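Long-range contacts in succinate-semialdehyde dehydrogenase (Synechococcus sp., PDB 4ITA), which catalyses the oxidation of succinic semialdehyde to succinate, probably with NADP+ as the hydride acceptor, as a member of the aldehyde dehydrogenase family: residues G232-F237 and A267-L272; I357-L362 and N383-G388; Q121-L126 and R445-A450. All coordinates share one frame; numbering follows the deposited sequence.

From the N terminus the chain first reaches residues 121-126, in the broken strand 115-129, whose partner 445-450 follows after 318 intervening residues, so contact 3 closes a loop spanning most of the protein. Inside that loop contacts 1 and 2 follow one another in series, without crossing. Contact 1 closes over helix 245-257 and pairs two parallel strands of the seven-stranded sheet. Contact 2 then joins the loop before strand 366-372 to the loop after helix 375-383. These two touch through a salt bridge between Lys268 and Glu361, and both reach NADPH. Contact 3, its centre about 34 Å from that of contact 1 and about 33 Å from that of contact 2, ties the C-terminal strand into the other large sheet.

Contact 1 (G232-F237 and A267-L272). With NDP (NADPH dihydro-nicotinamide-adenine-dinucleotide phosphate), chain C; EDO (1,2-ethanediol), chain M.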
loop_
_atom_site.group_PDB
_atom_site.type_symbol
_atom_site.label_atom_id
_atom_site.label_comp_id
_atom_site.label_asym_id
_atom_site.label_seq_id
_atom_site.Cartn_x
_atom_site.Cartn_y
_atom_site.Cartn_z
ATOM N N GLY A 232 10.372 -0.116 13.384
ATOM C CA GLY A 232 11.367 0.585 14.176
ATOM C C GLY A 232 12.360 1.397 13.377
ATOM O O GLY A 232 12.345 1.410 12.144
ATOM N N GLY A 233 13.239 2.087 14.091
ATOM C CA GLY A 233 14.270 2.868 13.434
ATOM C C GLY A 233 15.549 2.919 14.238
ATOM O O GLY A 233 15.602 2.504 15.392
ATOM N N SER A 234 16.603 3.426 13.614
ATOM C CA SER A 234 17.815 3.781 14.341
ATOM C C SER A 234 18.197 5.169 13.858
ATOM O O SER A 234 19.209 5.367 13.170
ATOM C CB SER A 234 18.928 2.760 14.091
ATOM O OG SER A 234 20.061 3.079 14.887
ATOM N N ASP A 235 17.358 6.135 14.202
ATOM C CA ASP A 235 17.432 7.448 13.588
ATOM C C ASP A 235 18.735 8.156 13.925
ATOM O O ASP A 235 19.164 8.156 15.078
ATOM C CB ASP A 235 16.269 8.322 14.054
ATOM C CG ASP A 235 14.910 7.851 13.551
ATOM O OD1 ASP A 235 14.793 6.775 12.918
ATOM O OD2 ASP A 235 13.944 8.598 13.805
ATOM N N PRO A 236 19.352 8.798 12.926
ATOM C CA PRO A 236 20.543 9.608 13.180
ATOM C C PRO A 236 20.174 10.985 13.733
ATOM O O PRO A 236 19.093 11.520 13.468
ATOM C CB PRO A 236 21.157 9.742 11.790
ATOM C CG PRO A 236 19.972 9.732 10.880
ATOM C CD PRO A 236 19.010 8.760 11.491
ATOM N N PHE A 237 21.083 11.528 14.538
ATOM C CA PHE A 237 20.982 12.880 15.063
ATOM C C PHE A 237 22.339 13.493 14.732
ATOM O O PHE A 237 23.347 13.213 15.397
ATOM C CB PHE A 237 20.729 12.818 16.575
ATOM C CG PHE A 237 20.327 14.134 17.206
ATOM C CD1 PHE A 237 21.287 15.021 17.674
ATOM C CD2 PHE A 237 18.988 14.455 17.383
ATOM C CE1 PHE A 237 20.912 16.209 18.285
ATOM C CE2 PHE A 237 18.608 15.647 17.982
ATOM C CZ PHE A 237 19.577 16.526 18.437
ATOM N N ALA A 267 16.267 9.652 18.963
ATOM C CA ALA A 267 17.614 9.847 18.438
ATOM C C ALA A 267 18.469 8.693 18.962
ATOM O O ALA A 267 18.728 8.618 20.162
ATOM C CB ALA A 267 18.173 11.174 18.914
ATOM N N LYS A 268 18.892 7.792 18.083
ATOM C CA LYS A 268 19.628 6.607 18.522
ATOM C C LYS A 268 21.129 6.646 18.210
ATOM O O LYS A 268 21.937 6.115 18.973
ATOM C CB LYS A 268 18.976 5.324 17.982
ATOM C CG LYS A 268 17.504 5.187 18.369
ATOM C CD LYS A 268 17.031 3.733 18.406
ATOM C CE LYS A 268 15.583 3.629 18.916
ATOM N NZ LYS A 268 14.548 3.800 17.841
ATOM N N ARG A 269 21.491 7.274 17.096
ATOM C CA ARG A 269 22.888 7.381 16.678
ATOM C C ARG A 269 23.247 8.846 16.495
ATOM O O ARG A 269 22.738 9.513 15.593
ATOM C CB ARG A 269 23.120 6.590 15.378
ATOM C CG ARG A 269 22.920 5.067 15.541
ATOM C CD ARG A 269 23.056 4.296 14.209
ATOM N NE ARG A 269 22.140 4.877 13.241
ATOM C CZ ARG A 269 22.469 5.357 12.047
ATOM N NH1 ARG A 269 23.705 5.227 11.564
ATOM N NH2 ARG A 269 21.529 5.942 11.314
ATOM N N PHE A 270 24.109 9.342 17.378
ATOM C CA PHE A 270 24.572 10.717 17.334
ATOM C C PHE A 270 25.810 10.782 16.467
ATOM O O PHE A 270 26.796 10.090 16.731
ATOM C CB PHE A 270 24.863 11.217 18.751
ATOM C CG PHE A 270 23.622 11.417 19.574
ATOM C CD1 PHE A 270 22.956 10.335 20.128
ATOM C CD2 PHE A 270 23.101 12.684 19.755
ATOM C CE1 PHE A 270 21.795 10.522 20.864
ATOM C CE2 PHE A 270 21.945 12.881 20.494
ATOM C CZ PHE A 270 21.290 11.793 21.046
ATOM N N ILE A 271 25.725 11.584 15.410
ATOM C CA ILE A 271 26.778 11.687 14.409
ATOM C C ILE A 271 27.326 13.104 14.455
ATOM O O ILE A 271 26.658 14.062 14.072
ATOM C CB ILE A 271 26.239 11.301 13.023
ATOM C CG1 ILE A 271 25.796 9.829 13.046
ATOM C CG2 ILE A 271 27.299 11.538 11.953
ATOM C CD1 ILE A 271 24.986 9.390 11.839
ATOM N N LEU A 272 28.535 13.229 14.997
ATOM C CA LEU A 272 29.080 14.527 15.370
ATOM C C LEU A 272 30.233 14.934 14.473
ATOM O O LEU A 272 31.201 14.182 14.321
ATOM C CB LEU A 272 29.573 14.477 16.820
ATOM C CG LEU A 272 28.597 13.878 17.836
ATOM C CD1 LEU A 272 29.212 13.908 19.232
ATOM C CD2 LEU A 272 27.279 14.617 17.812
HETATM P PA NDP C . 6.497 -6.346 18.888
HETATM O O1A NDP C . 6.585 -6.381 17.389
HETATM O O2A NDP C . 7.076 -7.473 19.697
HETATM O O5B NDP C . 4.956 -6.215 19.298
HETATM C C5B NDP C . 4.085 -5.251 18.694
HETATM C C4B NDP C . 2.687 -5.832 18.500
HETATM O O4B NDP C . 2.759 -6.906 17.558
HETATM C C3B NDP C . 2.102 -6.448 19.766
HETATM O O3B NDP C . 0.675 -6.309 19.728
HETATM C C2B NDP C . 2.467 -7.913 19.626
HETATM O O2B NDP C . 1.610 -8.786 20.349
HETATM C C1B NDP C . 2.228 -8.093 18.152
HETATM N N9A NDP C . 2.951 -9.213 17.532
HETATM C C8A NDP C . 4.199 -9.652 17.789
HETATM N N7A NDP C . 4.507 -10.686 16.970
HETATM C C5A NDP C . 3.452 -10.893 16.166
HETATM C C6A NDP C . 3.095 -11.815 15.076
HETATM N N6A NDP C . 3.977 -12.749 14.669
HETATM N N1A NDP C . 1.877 -11.680 14.519
HETATM C C2A NDP C . 0.996 -10.750 14.913
HETATM N N3A NDP C . 1.246 -9.880 15.903
HETATM C C4A NDP C . 2.434 -9.915 16.540
HETATM O O3 NDP C . 7.137 -4.902 19.272
HETATM P PN NDP C . 8.000 -4.363 20.538
HETATM O O1N NDP C . 9.035 -5.373 20.980
HETATM O O2N NDP C . 7.025 -3.783 21.525
HETATM O O5D NDP C . 8.794 -3.142 19.852
HETATM C C5D NDP C . 8.093 -2.000 19.378
HETATM C C4D NDP C . 8.540 -1.676 17.964
HETATM O O4D NDP C . 7.581 -0.810 17.339
HETATM C C3D NDP C . 9.863 -0.939 17.914
HETATM O O3D NDP C . 10.677 -1.458 16.856
HETATM C C2D NDP C . 9.408 0.485 17.661
HETATM O O2D NDP C . 10.463 1.256 17.085
HETATM C C1D NDP C . 8.257 0.274 16.698
HETATM N N1N NDP C . 7.420 1.480 16.642
HETATM C C2N NDP C . 7.033 1.983 15.457
HETATM C C3N NDP C . 6.663 3.323 15.357
HETATM C C7N NDP C . 6.195 3.912 14.060
HETATM O O7N NDP C . 5.190 4.620 14.070
HETATM N N7N NDP C . 6.870 3.667 12.940
HETATM C C4N NDP C . 6.733 4.239 16.556
HETATM C C5N NDP C . 6.680 3.449 17.781
HETATM C C6N NDP C . 7.027 2.101 17.774
HETATM P P2B NDP C . 2.051 -9.427 21.754
HETATM O O1X NDP C . 0.856 -10.268 22.102
HETATM O O2X NDP C . 3.291 -10.247 21.488
HETATM O O3X NDP C . 2.277 -8.312 22.730
HETATM C C1 EDO M . 12.701 -2.837 14.422
HETATM O O1 EDO M . 11.698 -2.917 13.397
HETATM C C2 EDO M . 13.536 -4.112 14.397
HETATM O O2 EDO M . 12.717 -5.255 14.666
HETATM O O HOH W 1 15.091 5.862 16.017
#
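Ser234 O is gripped by two nitrogens of Arg269, which approaches side-on with NE and NH2, each 3.0 Å from that oxygen. The oxygen lies at the edge of the guanidinium, practically in its plane, and NH2 sits nearly on the line of the C=O bond (175°). The Arg269 chain bends at chi3 (-54°), which turns NE toward Ser234 O. A planar group with several N-H bonds suits this place, because NH2 and NH1 also bind Ala382 O and Leu381 O. Ser234 OG adds a weak bond from NE.

Lys268 sends NZ to Gly233 O, 3.0 Å away and well above the carbonyl plane. The same NZ forms a salt bridge with Glu361, and a water bridges NZ to Asp235 N. Gly232 passes so close to the ribose of NADPH that a CB would run into O3D, so glycine fits here.

Further along, the strand pairing begins irregularly, with Asp235 O shared by Lys268 N and Arg269 N. It settles into parallel pairing from Pro236 and Arg269 onward, where Phe237 N binds Arg269 O at 2.8 Å and Ile271 N binds Phe237 O at 2.9 Å. Pro236 has no N-H to offer, and its CB rests 3.8 Å from Ile271 CD1. On the other side of the sheet the rings of Phe237 and Phe270 lie side by side, planes at 46°, with Phe237 CB over one face of Phe270 and Ala267 CB against Phe237 CD2; apolar groups suit this buried layer.

Strands 235-239 and 267-273, joined through helix 245-257, form a beta-alpha-beta unit. Beyond them strand 366-372 bonds to Phe270 and strand 390-394 to Pro236, while helix 274-289 packs on Phe270 and helix 245-257 on Ala267.

Contact 2 (I357-L362 and N383-G388); sequences ILQEEL and NDIPFG. With NDP (NADPH dihydro-nicotinamide-adenine-dinucleotide phosphate), chain C; EDO (1,2-ethanediol), chain O; EDO (1,2-ethanediol), chain D; EDO (1,2-ethanediol), chain I.
Gln359 reaches across to the backbone of Asp384, its NE2 donating to Asp384 O at 2.9 Å with an N-H...O angle of 161°. The carbonyl oxygen lies close to the plane of the amide. Chi2 of -65° folds CD back instead of letting the chain run out straight. NE2 bonds to Asp384 O, while OE1 merely packs against Pro386 CD, 3.3 Å away, where the two side chains cross obliquely. A glutamine suits this spot because its chain is long enough to span the distance and its amide carries a donor. Asp384 is the centre of an inverse gamma turn, which is consistent with its carbonyl being turned toward that donor.

Most of the remaining contacts set apolar groups against backbone. Phe387 has CG anti to its own carbonyl carbon (chi1 -46°), and the ring comes obliquely up to the 357-362 backbone, with CE2 3.4 Å from Gln359 O and 3.9 Å from Glu361 N. Pro386 CG lies 3.8 Å above one face of that ring, toward the rim. Ile385 CG2 adds a looser touch on Leu358 O. The rigid Pro386 ring and the flat Phe387 ring give the 383-388 loop C-H surfaces to lay against the 357-362 backbone.

Glu361 turns elsewhere: extended beyond CG, it carries OE1 to NADPH O3D (2.6 Å) and OE2 to O2D (2.8 Å), a bidentate hold on the diol of the nicotinamide ribose. Gly233 N also donates to OE2, consistent with a fixed carboxylate.

Apart from one side-chain hydrogen bond, then, the two loops meet mostly by van der Waals contact at the surface, while the Glu361 carboxylate is engaged by the cofactor diol.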
loop_
_atom_site.group_PDB
_atom_site.type_symbol
_atom_site.label_atom_id
_atom_site.label_comp_id
_atom_site.label_asym_id
_atom_site.label_seq_id
_atom_site.Cartn_x
_atom_site.Cartn_y
_atom_site.Cartn_z
ATOM N N ILE A 357 25.790 -4.352 16.766
ATOM C CA ILE A 357 24.950 -3.333 17.384
ATOM C C ILE A 357 24.726 -2.138 16.456
ATOM O O ILE A 357 23.693 -1.476 16.532
ATOM C CB ILE A 357 25.519 -2.881 18.751
ATOM C CG1 ILE A 357 24.439 -2.179 19.581
ATOM C CG2 ILE A 357 26.745 -1.993 18.572
ATOM C CD1 ILE A 357 24.902 -1.781 20.963
ATOM N N LEU A 358 25.681 -1.888 15.564
ATOM C CA LEU A 358 25.605 -0.771 14.629
ATOM C C LEU A 358 24.379 -0.868 13.727
ATOM O O LEU A 358 23.903 0.137 13.196
ATOM C CB LEU A 358 26.870 -0.725 13.768
ATOM C CG LEU A 358 28.154 -0.423 14.527
ATOM C CD1 LEU A 358 29.337 -0.516 13.576
ATOM C CD2 LEU A 358 28.067 0.958 15.169
ATOM N N GLN A 359 23.872 -2.086 13.562
ATOM C CA GLN A 359 22.767 -2.344 12.649
ATOM C C GLN A 359 21.449 -2.605 13.376
ATOM O O GLN A 359 20.444 -2.930 12.746
ATOM C CB GLN A 359 23.111 -3.531 11.747
ATOM C CG GLN A 359 24.330 -3.295 10.858
ATOM C CD GLN A 359 24.096 -2.190 9.847
ATOM O OE1 GLN A 359 23.298 -2.341 8.924
ATOM N NE2 GLN A 359 24.780 -1.063 10.024
ATOM N N GLU A 360 21.458 -2.473 14.699
ATOM C CA GLU A 360 20.294 -2.830 15.510
ATOM C C GLU A 360 19.614 -1.625 16.123
ATOM O O GLU A 360 20.222 -0.559 16.277
ATOM C CB GLU A 360 20.684 -3.800 16.626
ATOM C CG GLU A 360 21.250 -5.110 16.118
ATOM C CD GLU A 360 21.454 -6.121 17.222
ATOM O OE1 GLU A 360 21.682 -5.713 18.380
ATOM O OE2 GLU A 360 21.375 -7.333 16.930
ATOM N N GLU A 361 18.346 -1.802 16.479
ATOM C CA GLU A 361 17.607 -0.776 17.198
ATOM C C GLU A 361 17.847 -0.905 18.690
ATOM O O GLU A 361 17.692 -1.990 19.260
ATOM C CB GLU A 361 16.107 -0.877 16.913
ATOM C CG GLU A 361 15.295 0.164 17.680
ATOM C CD GLU A 361 13.825 0.183 17.310
ATOM O OE1 GLU A 361 13.239 -0.906 17.141
ATOM O OE2 GLU A 361 13.252 1.292 17.207
ATOM N N LEU A 362 18.237 0.201 19.316
ATOM C CA LEU A 362 18.421 0.237 20.760
ATOM C C LEU A 362 17.195 0.881 21.398
ATOM O O LEU A 362 17.042 2.103 21.396
ATOM C CB LEU A 362 19.707 0.984 21.125
ATOM C CG LEU A 362 21.013 0.406 20.573
ATOM C CD1 LEU A 362 22.202 1.138 21.176
ATOM C CD2 LEU A 362 21.110 -1.099 20.812
ATOM N N ASN A 383 22.943 6.906 6.769
ATOM C CA ASN A 383 22.143 5.991 5.961
ATOM C C ASN A 383 22.578 4.528 6.047
ATOM O O ASN A 383 21.914 3.657 5.491
ATOM C CB ASN A 383 22.161 6.418 4.489
ATOM C CG ASN A 383 21.427 7.714 4.244
ATOM O OD1 ASN A 383 20.566 8.111 5.027
ATOM N ND2 ASN A 383 21.750 8.375 3.135
ATOM N N ASP A 384 23.683 4.262 6.741
ATOM C CA ASP A 384 24.287 2.929 6.761
ATOM C C ASP A 384 23.613 2.024 7.793
ATOM O O ASP A 384 24.256 1.510 8.717
ATOM C CB ASP A 384 25.798 3.036 7.013
ATOM C CG ASP A 384 26.524 1.725 6.780
ATOM O OD1 ASP A 384 26.043 0.917 5.962
ATOM O OD2 ASP A 384 27.570 1.505 7.426
ATOM N N ILE A 385 22.305 1.855 7.623
ATOM C CA ILE A 385 21.476 1.037 8.501
ATOM C C ILE A 385 20.369 0.411 7.666
ATOM O O ILE A 385 20.087 0.875 6.559
ATOM C CB ILE A 385 20.815 1.875 9.617
ATOM C CG1 ILE A 385 20.266 3.190 9.055
ATOM C CG2 ILE A 385 21.789 2.130 10.762
ATOM C CD1 ILE A 385 19.316 3.920 10.006
ATOM N N PRO A 386 19.732 -0.649 8.184
ATOM C CA PRO A 386 18.633 -1.239 7.416
ATOM C C PRO A 386 17.357 -0.410 7.527
ATOM O O PRO A 386 16.466 -0.555 6.693
ATOM C CB PRO A 386 18.446 -2.612 8.068
ATOM C CG PRO A 386 19.017 -2.480 9.436
ATOM C CD PRO A 386 20.121 -1.478 9.340
ATOM N N PHE A 387 17.281 0.445 8.543
ATOM C CA PHE A 387 16.077 1.215 8.824
ATOM C C PHE A 387 16.085 2.538 8.074
ATOM O O PHE A 387 17.078 2.914 7.447
ATOM C CB PHE A 387 15.971 1.484 10.329
ATOM C CG PHE A 387 16.230 0.271 11.182
ATOM C CD1 PHE A 387 15.307 -0.759 11.247
ATOM C CD2 PHE A 387 17.403 0.161 11.911
ATOM C CE1 PHE A 387 15.551 -1.882 12.031
ATOM C CE2 PHE A 387 17.652 -0.954 12.706
ATOM C CZ PHE A 387 16.724 -1.973 12.760
ATOM N N GLY A 388 14.974 3.254 8.156
ATOM C CA GLY A 388 14.866 4.550 7.510
ATOM C C GLY A 388 13.618 5.286 7.938
ATOM O O GLY A 388 12.782 5.640 7.102
HETATM P PA NDP C . 6.497 -6.346 18.888
HETATM O O1A NDP C . 6.585 -6.381 17.389
HETATM O O2A NDP C . 7.076 -7.473 19.697
HETATM O O5B NDP C . 4.956 -6.215 19.298
HETATM C C5B NDP C . 4.085 -5.251 18.694
HETATM C C4B NDP C . 2.687 -5.832 18.500
HETATM O O4B NDP C . 2.759 -6.906 17.558
HETATM C C3B NDP C . 2.102 -6.448 19.766
HETATM O O3B NDP C . 0.675 -6.309 19.728
HETATM C C2B NDP C . 2.467 -7.913 19.626
HETATM O O2B NDP C . 1.610 -8.786 20.349
HETATM C C1B NDP C . 2.228 -8.093 18.152
HETATM N N9A NDP C . 2.951 -9.213 17.532
HETATM C C8A NDP C . 4.199 -9.652 17.789
HETATM N N7A NDP C . 4.507 -10.686 16.970
HETATM C C5A NDP C . 3.452 -10.893 16.166
HETATM C C6A NDP C . 3.095 -11.815 15.076
HETATM N N6A NDP C . 3.977 -12.749 14.669
HETATM N N1A NDP C . 1.877 -11.680 14.519
HETATM C C2A NDP C . 0.996 -10.750 14.913
HETATM N N3A NDP C . 1.246 -9.880 15.903
HETATM C C4A NDP C . 2.434 -9.915 16.540
HETATM O O3 NDP C . 7.137 -4.902 19.272
HETATM P PN NDP C . 8.000 -4.363 20.538
HETATM O O1N NDP C . 9.035 -5.373 20.980
HETATM O O2N NDP C . 7.025 -3.783 21.525
HETATM O O5D NDP C . 8.794 -3.142 19.852
HETATM C C5D NDP C . 8.093 -2.000 19.378
HETATM C C4D NDP C . 8.540 -1.676 17.964
HETATM O O4D NDP C . 7.581 -0.810 17.339
HETATM C C3D NDP C . 9.863 -0.939 17.914
HETATM O O3D NDP C . 10.677 -1.458 16.856
HETATM C C2D NDP C . 9.408 0.485 17.661
HETATM O O2D NDP C . 10.463 1.256 17.085
HETATM C C1D NDP C . 8.257 0.274 16.698
HETATM N N1N NDP C . 7.420 1.480 16.642
HETATM C C2N NDP C . 7.033 1.983 15.457
HETATM C C3N NDP C . 6.663 3.323 15.357
HETATM C C7N NDP C . 6.195 3.912 14.060
HETATM O O7N NDP C . 5.190 4.620 14.070
HETATM N N7N NDP C . 6.870 3.667 12.940
HETATM C C4N NDP C . 6.733 4.239 16.556
HETATM C C5N NDP C . 6.680 3.449 17.781
HETATM C C6N NDP C . 7.027 2.101 17.774
HETATM P P2B NDP C . 2.051 -9.427 21.754
HETATM O O1X NDP C . 0.856 -10.268 22.102
HETATM O O2X NDP C . 3.291 -10.247 21.488
HETATM O O3X NDP C . 2.277 -8.312 22.730
HETATM C C1 EDO O . 12.106 -2.965 19.607
HETATM O O1 EDO O . 13.314 -2.997 18.830
HETATM C C2 EDO O . 12.113 -4.032 20.693
HETATM O O2 EDO O . 11.631 -5.264 20.140
HETATM C C1 EDO D . 28.743 -6.574 19.133
HETATM O O1 EDO D . 27.687 -5.708 18.682
HETATM C C2 EDO D . 28.614 -7.950 18.483
HETATM O O2 EDO D . 28.988 -7.865 17.104
HETATM C C1 EDO I . 15.724 -4.573 21.883
HETATM O O1 EDO I . 15.619 -3.825 20.656
HETATM C C2 EDO I . 16.125 -3.636 23.021
HETATM O O2 EDO I . 17.031 -2.660 22.507
#

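Contact 3 (Q121-L126 and R445-A450). With EDO (1,2-ethanediol), chain F; EDO (1,2-ethanediol), chain B.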
loop_
_atom_site.group_PDB
_atom_site.type_symbol
_atom_site.label_atom_id
_atom_site.label_comp_id
_atom_site.label_asym_id
_atom_site.label_seq_id
_atom_site.Cartn_x
_atom_site.Cartn_y
_atom_site.Cartn_z
ATOM N N GLN A 121 -14.663 5.753 -0.275
ATOM C CA GLN A 121 -15.598 4.970 0.519
ATOM C C GLN A 121 -14.825 3.989 1.395
ATOM O O GLN A 121 -13.763 3.507 1.011
ATOM C CB GLN A 121 -16.551 4.221 -0.409
ATOM C CG GLN A 121 -17.441 5.144 -1.235
ATOM C CD GLN A 121 -18.484 4.373 -2.013
ATOM O OE1 GLN A 121 -18.168 3.402 -2.693
ATOM N NE2 GLN A 121 -19.742 4.775 -1.879
ATOM N N PRO A 122 -15.342 3.684 2.585
ATOM C CA PRO A 122 -14.638 2.785 3.502
ATOM C C PRO A 122 -14.548 1.355 2.957
ATOM O O PRO A 122 -15.402 0.908 2.179
ATOM C CB PRO A 122 -15.511 2.829 4.758
ATOM C CG PRO A 122 -16.878 3.136 4.238
ATOM C CD PRO A 122 -16.630 4.127 3.132
ATOM N N LEU A 123 -13.510 0.642 3.366
ATOM C CA LEU A 123 -13.324 -0.746 2.961
ATOM C C LEU A 123 -14.147 -1.737 3.782
ATOM O O LEU A 123 -14.635 -2.728 3.249
ATOM C CB LEU A 123 -11.845 -1.131 3.039
ATOM C CG LEU A 123 -10.898 -0.438 2.065
ATOM C CD1 LEU A 123 -9.482 -0.890 2.356
ATOM C CD2 LEU A 123 -11.282 -0.721 0.624
ATOM N N GLY A 124 -14.279 -1.484 5.082
ATOM C CA GLY A 124 -14.928 -2.430 5.975
ATOM C C GLY A 124 -14.135 -2.584 7.259
ATOM O O GLY A 124 -13.669 -1.602 7.831
ATOM N N ILE A 125 -13.976 -3.824 7.710
ATOM C CA ILE A 125 -13.226 -4.083 8.933
ATOM C C ILE A 125 -11.716 -3.961 8.704
ATOM O O ILE A 125 -11.141 -4.647 7.856
ATOM C CB ILE A 125 -13.505 -5.492 9.489
ATOM C CG1 ILE A 125 -15.001 -5.732 9.720
ATOM C CG2 ILE A 125 -12.727 -5.713 10.772
ATOM C CD1 ILE A 125 -15.322 -7.190 10.073
ATOM N N LEU A 126 -11.090 -3.101 9.499
ATOM C CA LEU A 126 -9.635 -2.955 9.551
ATOM C C LEU A 126 -9.105 -3.602 10.826
ATOM O O LEU A 126 -9.595 -3.324 11.927
ATOM C CB LEU A 126 -9.261 -1.466 9.550
ATOM C CG LEU A 126 -7.809 -1.054 9.826
ATOM C CD1 LEU A 126 -6.863 -1.543 8.730
ATOM C CD2 LEU A 126 -7.711 0.461 9.957
ATOM N N ARG A 445 -6.628 8.394 3.803
ATOM C CA ARG A 445 -6.705 7.874 2.435
ATOM C C ARG A 445 -6.204 6.441 2.288
ATOM O O ARG A 445 -6.447 5.810 1.269
ATOM C CB ARG A 445 -5.936 8.772 1.465
ATOM C CG ARG A 445 -6.576 10.121 1.227
ATOM C CD ARG A 445 -7.896 10.018 0.475
ATOM N NE ARG A 445 -8.382 11.339 0.076
ATOM C CZ ARG A 445 -7.935 12.015 -0.976
ATOM N NH1 ARG A 445 -6.994 11.497 -1.749
ATOM N NH2 ARG A 445 -8.435 13.213 -1.256
ATOM N N THR A 446 -5.506 5.922 3.289
ATOM C CA THR A 446 -4.855 4.618 3.154
ATOM C C THR A 446 -5.826 3.462 2.963
ATOM O O THR A 446 -5.668 2.643 2.056
ATOM C CB THR A 446 -3.968 4.319 4.358
ATOM O OG1 THR A 446 -2.960 5.336 4.456
ATOM C CG2 THR A 446 -3.294 2.963 4.194
ATOM N N PHE A 447 -6.841 3.406 3.812
ATOM C CA PHE A 447 -7.739 2.258 3.829
ATOM C C PHE A 447 -9.150 2.623 3.388
ATOM O O PHE A 447 -10.132 2.321 4.058
ATOM C CB PHE A 447 -7.727 1.590 5.206
ATOM C CG PHE A 447 -6.392 0.989 5.567
ATOM C CD1 PHE A 447 -5.842 -0.015 4.790
ATOM C CD2 PHE A 447 -5.681 1.457 6.662
ATOM C CE1 PHE A 447 -4.608 -0.572 5.113
ATOM C CE2 PHE A 447 -4.450 0.911 6.992
ATOM C CZ PHE A 447 -3.914 -0.103 6.215
ATOM N N VAL A 448 -9.228 3.282 2.240
ATOM C CA VAL A 448 -10.501 3.539 1.589
ATOM C C VAL A 448 -10.424 3.032 0.164
ATOM O O VAL A 448 -9.330 2.871 -0.392
ATOM C CB VAL A 448 -10.868 5.044 1.566
ATOM C CG1 VAL A 448 -11.086 5.570 2.979
ATOM C CG2 VAL A 448 -9.785 5.850 0.865
ATOM N N ASN A 449 -11.593 2.747 -0.399
ATOM C CA ASN A 449 -11.760 2.512 -1.820
ATOM C C ASN A 449 -11.815 3.864 -2.513
ATOM O O ASN A 449 -12.790 4.600 -2.358
ATOM C CB ASN A 449 -13.061 1.736 -2.065
ATOM C CG ASN A 449 -13.396 1.577 -3.543
ATOM O OD1 ASN A 449 -12.568 1.836 -4.411
ATOM N ND2 ASN A 449 -14.610 1.131 -3.830
ATOM N N ALA A 450 -10.762 4.199 -3.256
ATOM C CA ALA A 450 -10.805 5.343 -4.160
ATOM C C ALA A 450 -11.527 4.851 -5.408
ATOM O O ALA A 450 -10.946 4.147 -6.244
ATOM C CB ALA A 450 -9.407 5.842 -4.486
HETATM C C1 EDO F . -8.959 5.128 7.432
HETATM O O1 EDO F . -8.796 3.787 7.940
HETATM C C2 EDO F . -8.585 5.207 5.960
HETATM O O2 EDO F . -7.155 5.100 5.892
HETATM C C1 EDO B . -10.144 4.315 -9.103
HETATM O O1 EDO B . -9.490 4.932 -7.998
HETATM C C2 EDO B . -10.090 2.801 -9.201
HETATM O O2 EDO B . -10.480 2.320 -10.481
HETATM O O HOH W 2 -17.111 1.200 -1.972
#
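Gln121 and Asn449 pair backbone to backbone as an antiparallel hydrogen-bonded pair: Gln121 N donates to Asn449 O at 3.0 Å, and Asn449 N to Gln121 O at 2.7 Å. Next to this pair Leu123 leans over the other backbone, its CG 3.5 Å from Phe447 O and its CD2 3.6 Å from Asn449 N. Leu123 CD1 also lies near the plane of the Phe447 ring, at its edge. One face of that ring is taken by Leu126, whose CD1 stands 3.9 Å from the ring centroid, only 13° off the normal, in a CH-pi contact. Thr446 CG2 sits over the centre of the opposite face, so the flat phenylalanine is clamped between a leucine and a threonine methyl.

In the fold, strand 115-129 is broken where Gly124 adopts phi 136° and psi -136°, backbone angles that favour glycine. Before the break the strand pairs with the antiparallel strand 448-455; beyond it, it runs parallel to 152-156 and 201-207 in the Rossmann-like sheet of the cofactor domain.

Asn151 braces the break, its ND2 binding Phe447 O and its OD1 accepting from Gly124 N. Strand 201-207 lies under Leu126 and Phe447 through Ala203. The amides of Gln121 and Asn449 are linked by a water between Gln121 OE1 and Asn449 ND2, with Lys451 also on OE1. Amide side chains suit this place at the subunit interface because each can both donate and accept: Gln121 NE2 binds Gln406 O, and Asn449 ND2 binds Ala410 O, both of the second subunit.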